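Local structure of prolyl-tRNA synthetase (Naegleria fowleri, 6UYH) at residues E210-A215 with A473-V478; V223-A228 with R232-G237; L480-F485 with N504-F509. The protein probably joins proline to its cognate tRNA at the expense of ATP, and here holds the inhibitor halofuginone together with the ATP analogue AMPPNP. All coordinates share one frame; numbering follows the deposited sequence. Where two conformers were deposited one is given.

Contact 1: E210-A215 with A473-V478; sequences ENEKFA and AKSLCV. With HFG (7-bromo-6-chloro-3-{3-[(2R,3S)-3-hydroxypiperidin-2-yl]-2-oxopropyl}quinazolin-4(3H)-one), chain D; EDO (1,2-ethanediol), chain P.
The torsions of E212 and K474 bring their charged ends together. In E212, CG lies beside the backbone N, opposite the carbonyl carbon (chi1 -71°), and the chain bends at chi2. K474 starts with CG wedged between N and C (chi1 68°) and bends at chi3 (-116°), about CG-CD. The contact joins the class II synthetase core to the C-terminal region of the prolyl enzyme. A core loop between strands 204-207 and 219-227 leans on strand 474-479. The two side chains cross at about a right angle. K474 NZ forms a salt bridge to E212 OE1 at 3.3 Å, and the hydrogen bond in it is weak. E212 OE2 is a little farther from the same amine, at 3.6 Å from K474 NZ. K474 NZ also donates to O2 of a bound ethanediol, probably from the crystallisation liquor, at 3.0 Å. The bound AMPPNP lies close to the K474 side chain.

S475 touches the E212 chain at CG, short of the carboxylate. The S475 hydroxyl OG sits 3.2 Å from E212 CG. It is hydrogen-bonded to E447 of helix 444-457 and to T209. E447 also takes a bond from N211 ND2, so one carboxylate ties the loop to the strand. Further along, L476 and C477 both face L508 in a classic beta bulge.

F214, two residues after E212, carries the loop into the halofuginone pocket, where H240 also meets its ring. The inhibitor's linker lies over one face of the F214 ring. Its C3' stands 3.7 Å above the plane, over the ring centre. The quinazolinone carbonyl O11 comes 3.4 Å from F214 CE2.

Contact 2: V223-A228 with R232-G237; sequences VETFIA and RAVQGG. With ANP (phosphoaminophosphonic acid-adenylate ester), chain C.
The carbonyl oxygen of V234 takes two hydrogen bonds from one residue, T225. Both strands belong to the antiparallel beta hairpin 219-227/232-243 of the class II core. T225 N reaches V234 O at 3.0 Å. T225 OG1 reaches the same V234 O at 2.9 Å, from the opposite face of the carbonyl plane. OG1 can do so because chi1 (63°) sets it between the backbone N and the carbonyl carbon. The return bond of this pair runs from V234 N to T225 O. I227 and R232 form the next hydrogen-bonded pair. Beside them, I227 CG1 packs on V234 CG2 at 3.8 Å, and helix 274-283 covers this side.

The other face carries a buried polar pair. E224 and Q235 run side by side and point the same way. Their carboxylate and amide planes are nearly coplanar, 15° apart. Q235 NE2 donates to the syn lone pair of E224 OE1 at 2.6 Å. The donor geometry is bent, with an N-H...O angle of 139°. T222 OG1 holds the other oxygen of E224, and L476 of strand 474-479 packs against both side chains.

At the end of the hairpin near the nucleotide, G236 N bonds to V223 O. Here the backbone also holds the AMPPNP ribose: Q235 O accepts from R274 NH1 and, at 3.0 Å, from the ribose hydroxyl O2'.

Contact 3: L480-F485 with N504-F509; sequences LDQSSF and NCWALF
C505 makes the first touch, its CB 3.8 Å from OE1 of Q482. W506 follows and carries most of the contact. Its backbone is gripped at both ends by the Q482 side-chain amide. W506 N donates to Q482 OE1 at 2.9 Å, on a lone pair in the carbonyl plane. Q482 NE2 donates to W506 O at 2.8 Å, nearly straight at 174°. The amide thus pairs with the strand edge much as a neighbouring peptide would, and the two bonds fix its rotation. NE2 also bonds to P479 O.

Q482 opens a type I beta turn that ends at F485. An Asx turn overlaps its start, where D481 OD1 accepts from S483 N. The turn brings F485 over the indole of W506. F485 CB makes a CH-pi contact, 3.9 Å from the centroid of the five-membered ring. The F485 ring sets its edge toward that face in an offset edge-to-face pair, with planes at 72°. W506 NE1 is bonded to P486 O, just past the turn. Beyond W506 the strand turns to other partners: A507 bonds to I438, L508 to L476, and the F509 ring meets W440.

In the fold
From the N terminus, the chain first enters contact 1 at the core loop 210-215. It then makes the hairpin of contact 2, with three residues between its segments. The chain goes on through the anticodon-binding domain and into the C-terminal region. Strand 474-479 then returns to close contact 1 across 257 residues, so contact 2 lies within that large loop. Contact 3 follows in series, with 18 residues between its segments, inside the connection from strand 474-479 to strand 505-512. These two strands pair antiparallel. L476 also packs on A233 of contact 2. Strand 505-512 runs parallel to strand 232-243. The C-terminal strands are thereby joined to the catalytic core.

Contact 1: E210-A215 with A473-V478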
loop_
_atom_site.group_PDB
_atom_site.type_symbol
_atom_site.label_atom_id
_atom_site.label_comp_id
_atom_site.label_asym_id
_atom_site.label_seq_id
_atom_site.Cartn_x
_atom_site.Cartn_y
_atom_site.Cartn_z
ATOM N N GLU A 210 2.863 33.685 -0.771
ATOM C CA GLU A 210 1.463 33.659 -1.190
ATOM C C GLU A 210 1.305 33.028 -2.573
ATOM O O GLU A 210 0.328 32.315 -2.830
ATOM C CB GLU A 210 0.878 35.071 -1.166
ATOM C CG GLU A 210 0.731 35.642 0.239
ATOM C CD GLU A 210 -0.125 34.766 1.140
ATOM O OE1 GLU A 210 -1.248 34.410 0.724
ATOM O OE2 GLU A 210 0.328 34.424 2.257
ATOM N N ASN A 211 2.269 33.255 -3.466
ATOM C CA ASN A 211 2.156 32.720 -4.819
ATOM C C ASN A 211 2.371 31.214 -4.858
ATOM O O ASN A 211 1.773 30.528 -5.695
ATOM C CB ASN A 211 3.150 33.421 -5.751
ATOM C CG ASN A 211 3.175 32.814 -7.144
ATOM O OD1 ASN A 211 2.180 32.855 -7.868
ATOM N ND2 ASN A 211 4.319 32.255 -7.530
ATOM N N GLU A 212 3.201 30.675 -3.967
ATOM C CA GLU A 212 3.531 29.262 -4.014
ATOM C C GLU A 212 2.687 28.408 -3.081
ATOM O O GLU A 212 2.675 27.185 -3.236
ATOM C CB GLU A 212 5.015 29.052 -3.693
ATOM C CG GLU A 212 5.945 29.518 -4.801
ATOM C CD GLU A 212 5.863 28.632 -6.033
ATOM O OE1 GLU A 212 5.732 27.401 -5.873
ATOM O OE2 GLU A 212 5.923 29.168 -7.159
ATOM N N LYS A 213 1.981 29.003 -2.125
ATOM C CA LYS A 213 1.220 28.188 -1.190
ATOM C C LYS A 213 -0.012 27.592 -1.874
ATOM O O LYS A 213 -0.452 28.042 -2.936
ATOM C CB LYS A 213 0.797 29.016 0.026
ATOM C CG LYS A 213 -0.409 29.894 -0.218
ATOM C CD LYS A 213 -0.945 30.470 1.093
ATOM C CE LYS A 213 -2.155 31.360 0.857
ATOM N NZ LYS A 213 -3.259 30.662 0.135
ATOM N N PHE A 214 -0.565 26.561 -1.243
ATOM C CA PHE A 214 -1.816 25.967 -1.702
ATOM C C PHE A 214 -2.931 27.006 -1.632
ATOM O O PHE A 214 -3.177 27.603 -0.578
ATOM C CB PHE A 214 -2.133 24.749 -0.831
ATOM C CG PHE A 214 -3.400 24.005 -1.201
ATOM C CD1 PHE A 214 -4.118 23.337 -0.220
ATOM C CD2 PHE A 214 -3.856 23.960 -2.507
ATOM C CE1 PHE A 214 -5.273 22.630 -0.533
ATOM C CE2 PHE A 214 -5.015 23.266 -2.830
ATOM C CZ PHE A 214 -5.720 22.601 -1.839
ATOM N N ALA A 215 -3.604 27.230 -2.767
ATOM C CA ALA A 215 -4.653 28.244 -2.824
ATOM C C ALA A 215 -5.756 27.989 -1.801
ATOM O O ALA A 215 -6.422 28.933 -1.358
ATOM C CB ALA A 215 -5.239 28.316 -4.233
ATOM N N ALA A 473 14.681 31.994 -11.214
ATOM C CA ALA A 473 14.639 31.794 -9.775
ATOM C C ALA A 473 13.196 31.887 -9.310
ATOM O O ALA A 473 12.450 32.771 -9.739
ATOM C CB ALA A 473 15.482 32.844 -9.047
ATOM N N LYS A 474 12.800 30.981 -8.424
ATOM C CA LYS A 474 11.484 31.109 -7.818
ATOM C C LYS A 474 11.627 31.081 -6.306
ATOM O O LYS A 474 12.690 30.773 -5.764
ATOM C CB LYS A 474 10.527 30.024 -8.307
ATOM C CG LYS A 474 10.867 28.642 -7.863
ATOM C CD LYS A 474 9.900 27.656 -8.521
ATOM C CE LYS A 474 9.025 26.930 -7.513
ATOM N NZ LYS A 474 7.859 26.302 -8.199
ATOM N N SER A 475 10.557 31.459 -5.617
ATOM C CA SER A 475 10.610 31.428 -4.170
ATOM C C SER A 475 10.604 29.976 -3.719
ATOM O O SER A 475 9.853 29.146 -4.246
ATOM C CB SER A 475 9.442 32.194 -3.550
ATOM O OG SER A 475 8.243 31.492 -3.754
ATOM N N LEU A 476 11.488 29.658 -2.786
ATOM C CA LEU A 476 11.562 28.311 -2.240
ATOM C C LEU A 476 10.830 28.249 -0.905
ATOM O O LEU A 476 9.861 27.500 -0.754
ATOM C CB LEU A 476 13.034 27.899 -2.121
ATOM C CG LEU A 476 13.802 28.070 -3.444
ATOM C CD1 LEU A 476 15.289 27.741 -3.256
ATOM C CD2 LEU A 476 13.172 27.243 -4.579
ATOM N N CYS A 477 11.219 29.098 0.041
ATOM C CA CYS A 477 10.468 29.240 1.279
ATOM C C CYS A 477 10.960 30.490 1.983
ATOM O O CYS A 477 12.025 31.025 1.670
ATOM C CB CYS A 477 10.642 28.029 2.189
ATOM S SG CYS A 477 12.311 27.881 2.845
ATOM N N VAL A 478 10.171 30.945 2.949
ATOM C CA VAL A 478 10.642 31.884 3.962
ATOM C C VAL A 478 11.074 31.056 5.171
ATOM O O VAL A 478 10.204 30.481 5.861
ATOM C CB VAL A 478 9.556 32.902 4.330
ATOM C CG1 VAL A 478 10.084 33.889 5.364
ATOM C CG2 VAL A 478 9.065 33.629 3.076
HETATM O "O4'" HFG D . -2.735 18.465 -3.468
HETATM C C21 HFG D . -2.638 19.612 -3.085
HETATM C "C3'" HFG D . -2.784 19.983 -1.627
HETATM C "C2'" HFG D . -2.445 18.877 -0.620
HETATM N "N1'" HFG D . -3.392 17.755 -0.674
HETATM C "C6'" HFG D . -3.146 16.778 0.393
HETATM C "C5'" HFG D . -1.757 16.202 0.322
HETATM C "C4'" HFG D . -0.713 17.322 0.307
HETATM C C39 HFG D . -1.022 18.338 -0.777
HETATM O "O7'" HFG D . -0.081 19.414 -0.710
HETATM C "C1'" HFG D . -2.379 20.762 -4.071
HETATM N N3 HFG D . -2.778 20.414 -5.432
HETATM C C4 HFG D . -4.135 20.278 -5.695
HETATM O O11 HFG D . -4.968 20.489 -4.833
HETATM C C10 HFG D . -4.431 19.827 -7.061
HETATM C C5 HFG D . -5.752 19.661 -7.473
HETATM C C2 HFG D . -1.827 20.154 -6.382
HETATM N N1 HFG D . -2.043 19.743 -7.580
HETATM C C9 HFG D . -3.379 19.553 -7.938
HETATM C C8 HFG D . -3.653 19.054 -9.211
HETATM C C7 HFG D . -4.971 18.867 -9.594
HETATM BR BR1 HFG D . -5.303 18.091 -11.288
HETATM C C6 HFG D . -6.009 19.196 -8.748
HETATM CL CL1 HFG D . -7.663 19.090 -9.273
HETATM C C1 EDO P . 6.377 28.106 -12.514
HETATM O O1 EDO P . 6.468 27.123 -13.549
HETATM C C2 EDO P . 6.357 27.392 -11.173
HETATM O O2 EDO P . 7.456 26.478 -11.129
#

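Contact 2: V223-A228 with R232-G237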
loop_
_atom_site.group_PDB
_atom_site.type_symbol
_atom_site.label_atom_id
_atom_site.label_comp_id
_atom_site.label_asym_id
_atom_site.label_seq_id
_atom_site.Cartn_x
_atom_site.Cartn_y
_atom_site.Cartn_z
ATOM N N VAL A 223 9.428 21.400 3.541
ATOM C CA VAL A 223 10.842 21.083 3.736
ATOM C C VAL A 223 11.517 21.182 2.373
ATOM O O VAL A 223 11.164 20.454 1.436
ATOM C CB VAL A 223 11.061 19.702 4.380
ATOM C CG1 VAL A 223 10.756 19.772 5.880
ATOM C CG2 VAL A 223 10.189 18.618 3.716
ATOM N N GLU A 224 12.453 22.112 2.249
ATOM C CA GLU A 224 13.205 22.290 1.013
ATOM C C GLU A 224 14.469 21.449 1.045
ATOM O O GLU A 224 15.133 21.353 2.081
ATOM C CB GLU A 224 13.568 23.757 0.811
ATOM C CG GLU A 224 12.348 24.636 0.571
ATOM C CD GLU A 224 11.617 24.255 -0.698
ATOM O OE1 GLU A 224 12.243 24.331 -1.780
ATOM O OE2 GLU A 224 10.434 23.855 -0.611
ATOM N N THR A 225 14.791 20.834 -0.094
ATOM C CA THR A 225 16.018 20.069 -0.271
ATOM C C THR A 225 16.783 20.656 -1.446
ATOM O O THR A 225 16.260 21.483 -2.201
ATOM C CB THR A 225 15.743 18.577 -0.510
ATOM O OG1 THR A 225 15.003 18.415 -1.721
ATOM C CG2 THR A 225 14.938 17.959 0.656
ATOM N N PHE A 226 18.038 20.237 -1.593
ATOM C CA PHE A 226 18.944 20.912 -2.516
ATOM C C PHE A 226 19.772 19.910 -3.306
ATOM O O PHE A 226 20.390 19.014 -2.724
ATOM C CB PHE A 226 19.877 21.859 -1.760
ATOM C CG PHE A 226 20.849 22.592 -2.639
ATOM C CD1 PHE A 226 20.403 23.521 -3.578
ATOM C CD2 PHE A 226 22.215 22.382 -2.506
ATOM C CE1 PHE A 226 21.315 24.223 -4.379
ATOM C CE2 PHE A 226 23.131 23.096 -3.302
ATOM C CZ PHE A 226 22.664 24.012 -4.237
ATOM N N ILE A 227 19.810 20.092 -4.625
ATOM C CA ILE A 227 20.603 19.245 -5.513
ATOM C C ILE A 227 21.850 20.039 -5.896
ATOM O O ILE A 227 21.795 20.930 -6.742
ATOM C CB ILE A 227 19.805 18.808 -6.745
ATOM C CG1 ILE A 227 18.437 18.242 -6.323
ATOM C CG2 ILE A 227 20.612 17.767 -7.567
ATOM C CD1 ILE A 227 18.483 17.111 -5.281
ATOM N N ALA A 228 22.994 19.681 -5.303
ATOM C CA ALA A 228 24.218 20.458 -5.499
ATOM C C ALA A 228 24.735 20.401 -6.934
ATOM O O ALA A 228 25.345 21.369 -7.403
ATOM C CB ALA A 228 25.307 19.974 -4.538
ATOM N N ARG A 232 19.869 23.193 -7.777
ATOM C CA ARG A 232 18.418 23.294 -7.830
ATOM C C ARG A 232 17.798 22.783 -6.544
ATOM O O ARG A 232 18.193 21.737 -6.025
ATOM C CB ARG A 232 17.841 22.503 -8.997
ATOM C CG ARG A 232 18.281 23.054 -10.309
ATOM C CD ARG A 232 17.559 22.456 -11.489
ATOM N NE ARG A 232 18.061 23.149 -12.667
ATOM C CZ ARG A 232 17.430 24.140 -13.287
ATOM N NH1 ARG A 232 16.231 24.537 -12.865
ATOM N NH2 ARG A 232 18.004 24.717 -14.334
ATOM N N ALA A 233 16.812 23.519 -6.052
ATOM C CA ALA A 233 16.045 23.072 -4.909
ATOM C C ALA A 233 14.956 22.105 -5.358
ATOM O O ALA A 233 14.512 22.123 -6.513
ATOM C CB ALA A 233 15.429 24.269 -4.186
ATOM N N VAL A 234 14.535 21.245 -4.433
ATOM C CA VAL A 234 13.400 20.353 -4.637
ATOM C C VAL A 234 12.464 20.514 -3.446
ATOM O O VAL A 234 12.880 20.336 -2.295
ATOM C CB VAL A 234 13.832 18.883 -4.791
ATOM C CG1 VAL A 234 12.607 17.961 -4.825
ATOM C CG2 VAL A 234 14.681 18.696 -6.038
ATOM N N GLN A 235 11.201 20.839 -3.723
ATOM C CA GLN A 235 10.186 20.913 -2.680
ATOM C C GLN A 235 9.909 19.504 -2.170
ATOM O O GLN A 235 9.351 18.669 -2.894
ATOM C CB GLN A 235 8.933 21.589 -3.234
ATOM C CG GLN A 235 9.069 23.112 -3.421
ATOM C CD GLN A 235 10.099 23.523 -4.487
ATOM O OE1 GLN A 235 9.974 23.169 -5.661
ATOM N NE2 GLN A 235 11.117 24.277 -4.074
ATOM N N GLY A 236 10.319 19.224 -0.928
ATOM C CA GLY A 236 10.420 17.846 -0.485
ATOM C C GLY A 236 9.199 17.247 0.170
ATOM O O GLY A 236 9.140 16.030 0.331
ATOM N N GLY A 237 8.218 18.062 0.548
ATOM C CA GLY A 237 7.051 17.590 1.278
ATOM C C GLY A 237 6.326 18.803 1.827
ATOM O O GLY A 237 6.938 19.862 1.967
HETATM P PG ANP C . 5.125 20.943 -7.463
HETATM O O1G ANP C . 5.564 22.302 -7.751
HETATM O O2G ANP C . 4.201 20.458 -8.659
HETATM O O3G ANP C . 6.433 20.071 -7.330
HETATM P PB ANP C . 2.686 20.657 -5.746
HETATM O O1B ANP C . 2.087 21.848 -5.162
HETATM O O2B ANP C . 1.934 20.290 -7.062
HETATM N N3B ANP C . 4.293 20.836 -6.052
HETATM P PA ANP C . 1.521 18.977 -3.699
HETATM O O1A ANP C . 1.418 19.911 -2.558
HETATM O O2A ANP C . 0.206 18.840 -4.392
HETATM O O3A ANP C . 2.589 19.451 -4.775
HETATM O "O5'" ANP C . 2.045 17.496 -3.344
HETATM C "C5'" ANP C . 2.623 17.037 -2.100
HETATM C "C4'" ANP C . 4.045 16.635 -2.391
HETATM O "O4'" ANP C . 4.067 15.629 -3.428
HETATM C "C3'" ANP C . 4.888 17.775 -2.943
HETATM O "O3'" ANP C . 5.428 18.556 -1.884
HETATM C "C2'" ANP C . 5.974 17.040 -3.730
HETATM O "O2'" ANP C . 7.084 16.749 -2.890
HETATM C "C1'" ANP C . 5.245 15.767 -4.207
HETATM N N9 ANP C . 4.864 15.800 -5.613
HETATM C C8 ANP C . 4.084 16.738 -6.240
HETATM N N7 ANP C . 3.898 16.516 -7.517
HETATM C C5 ANP C . 4.605 15.342 -7.751
HETATM C C6 ANP C . 4.807 14.575 -8.911
HETATM N N6 ANP C . 4.252 14.848 -10.095
HETATM N N1 ANP C . 5.594 13.480 -8.807
HETATM C C2 ANP C . 6.111 13.170 -7.614
HETATM N N3 ANP C . 5.974 13.807 -6.450
HETATM C C4 ANP C . 5.208 14.895 -6.587
#

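Contact 3: L480-F485 with N504-F509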
loop_
_atom_site.group_PDB
_atom_site.type_symbol
_atom_site.label_atom_id
_atom_site.label_comp_id
_atom_site.label_asym_id
_atom_site.label_seq_id
_atom_site.Cartn_x
_atom_site.Cartn_y
_atom_site.Cartn_z
ATOM N N LEU A 480 11.701 29.255 8.530
ATOM C CA LEU A 480 11.109 29.428 9.856
ATOM C C LEU A 480 12.086 30.068 10.830
ATOM O O LEU A 480 11.708 30.943 11.624
ATOM C CB LEU A 480 10.642 28.080 10.423
ATOM C CG LEU A 480 9.631 27.272 9.628
ATOM C CD1 LEU A 480 9.225 26.058 10.441
ATOM C CD2 LEU A 480 8.426 28.130 9.292
ATOM N N ASP A 481 13.338 29.620 10.815
ATOM C CA ASP A 481 14.356 30.108 11.742
ATOM C C ASP A 481 15.147 31.208 11.039
ATOM O O ASP A 481 15.972 30.929 10.168
ATOM C CB ASP A 481 15.260 28.958 12.178
ATOM C CG ASP A 481 16.259 29.361 13.248
ATOM O OD1 ASP A 481 16.357 30.563 13.591
ATOM O OD2 ASP A 481 16.958 28.458 13.747
ATOM N N GLN A 482 14.882 32.464 11.407
ATOM C CA GLN A 482 15.592 33.607 10.841
ATOM C C GLN A 482 16.695 34.126 11.760
ATOM O O GLN A 482 17.282 35.180 11.475
ATOM C CB GLN A 482 14.599 34.743 10.525
ATOM C CG GLN A 482 13.454 34.306 9.608
ATOM C CD GLN A 482 13.519 34.926 8.219
ATOM O OE1 GLN A 482 13.942 36.071 8.056
ATOM N NE2 GLN A 482 13.099 34.163 7.207
ATOM N N SER A 483 17.018 33.394 12.832
ATOM C CA SER A 483 17.836 33.959 13.903
ATOM C C SER A 483 19.284 34.180 13.484
ATOM O O SER A 483 19.959 35.039 14.058
ATOM C CB SER A 483 17.788 33.057 15.139
ATOM O OG SER A 483 18.373 31.799 14.861
ATOM N N SER A 484 19.786 33.429 12.510
ATOM C CA SER A 484 21.181 33.569 12.100
ATOM C C SER A 484 21.371 34.546 10.947
ATOM O O SER A 484 22.511 34.771 10.528
ATOM C CB SER A 484 21.758 32.211 11.695
ATOM O OG SER A 484 21.309 31.848 10.397
ATOM N N PHE A 485 20.293 35.125 10.424
ATOM C CA PHE A 485 20.383 35.958 9.236
ATOM C C PHE A 485 20.820 37.377 9.605
ATOM O O PHE A 485 20.627 37.824 10.740
ATOM C CB PHE A 485 19.037 35.993 8.509
ATOM C CG PHE A 485 18.567 34.641 8.019
ATOM C CD1 PHE A 485 19.459 33.585 7.868
ATOM C CD2 PHE A 485 17.230 34.423 7.721
ATOM C CE1 PHE A 485 19.028 32.343 7.423
ATOM C CE2 PHE A 485 16.789 33.171 7.274
ATOM C CZ PHE A 485 17.689 32.134 7.130
ATOM N N ASN A 504 10.902 42.935 5.427
ATOM C CA ASN A 504 10.757 42.636 6.848
ATOM C C ASN A 504 11.072 41.188 7.193
ATOM O O ASN A 504 10.784 40.754 8.314
ATOM C CB ASN A 504 9.355 43.015 7.369
ATOM C CG ASN A 504 8.217 42.322 6.634
ATOM O OD1 ASN A 504 8.419 41.416 5.820
ATOM N ND2 ASN A 504 6.989 42.758 6.938
ATOM N N CYS A 505 11.667 40.439 6.274
ATOM C CA CYS A 505 12.191 39.106 6.557
ATOM C C CYS A 505 13.127 38.737 5.419
ATOM O O CYS A 505 13.313 39.507 4.469
ATOM C CB CYS A 505 11.062 38.074 6.709
ATOM S SG CYS A 505 10.113 37.841 5.205
ATOM N N TRP A 506 13.723 37.547 5.524
ATOM C CA TRP A 506 14.560 36.991 4.476
ATOM C C TRP A 506 13.842 35.825 3.823
ATOM O O TRP A 506 13.250 34.993 4.518
ATOM C CB TRP A 506 15.896 36.501 5.041
ATOM C CG TRP A 506 16.789 37.596 5.542
ATOM C CD1 TRP A 506 16.844 38.084 6.813
ATOM C CD2 TRP A 506 17.782 38.307 4.789
ATOM N NE1 TRP A 506 17.809 39.066 6.900
ATOM C CE2 TRP A 506 18.397 39.222 5.670
ATOM C CE3 TRP A 506 18.207 38.263 3.454
ATOM C CZ2 TRP A 506 19.415 40.091 5.260
ATOM C CZ3 TRP A 506 19.220 39.124 3.045
ATOM C CH2 TRP A 506 19.810 40.029 3.949
ATOM N N ALA A 507 13.878 35.780 2.497
ATOM C CA ALA A 507 13.315 34.669 1.741
ATOM C C ALA A 507 14.403 33.928 0.973
ATOM O O ALA A 507 15.358 34.528 0.464
ATOM C CB ALA A 507 12.232 35.155 0.766
ATOM N N LEU A 508 14.234 32.609 0.870
ATOM C CA LEU A 508 15.135 31.768 0.095
ATOM C C LEU A 508 14.572 31.615 -1.316
ATOM O O LEU A 508 13.427 31.177 -1.495
ATOM C CB LEU A 508 15.301 30.410 0.781
ATOM C CG LEU A 508 16.465 29.525 0.334
ATOM C CD1 LEU A 508 17.793 30.126 0.743
ATOM C CD2 LEU A 508 16.287 28.091 0.901
ATOM N N PHE A 509 15.361 32.031 -2.308
ATOM C CA PHE A 509 15.024 31.944 -3.717
ATOM C C PHE A 509 16.085 31.116 -4.423
ATOM O O PHE A 509 17.255 31.114 -4.025
ATOM C CB PHE A 509 14.968 33.343 -4.375
ATOM C CG PHE A 509 13.635 34.025 -4.254
ATOM C CD1 PHE A 509 13.169 34.448 -3.017
ATOM C CD2 PHE A 509 12.851 34.246 -5.380
ATOM C CE1 PHE A 509 11.946 35.081 -2.902
ATOM C CE2 PHE A 509 11.611 34.880 -5.271
ATOM C CZ PHE A 509 11.163 35.298 -4.029
#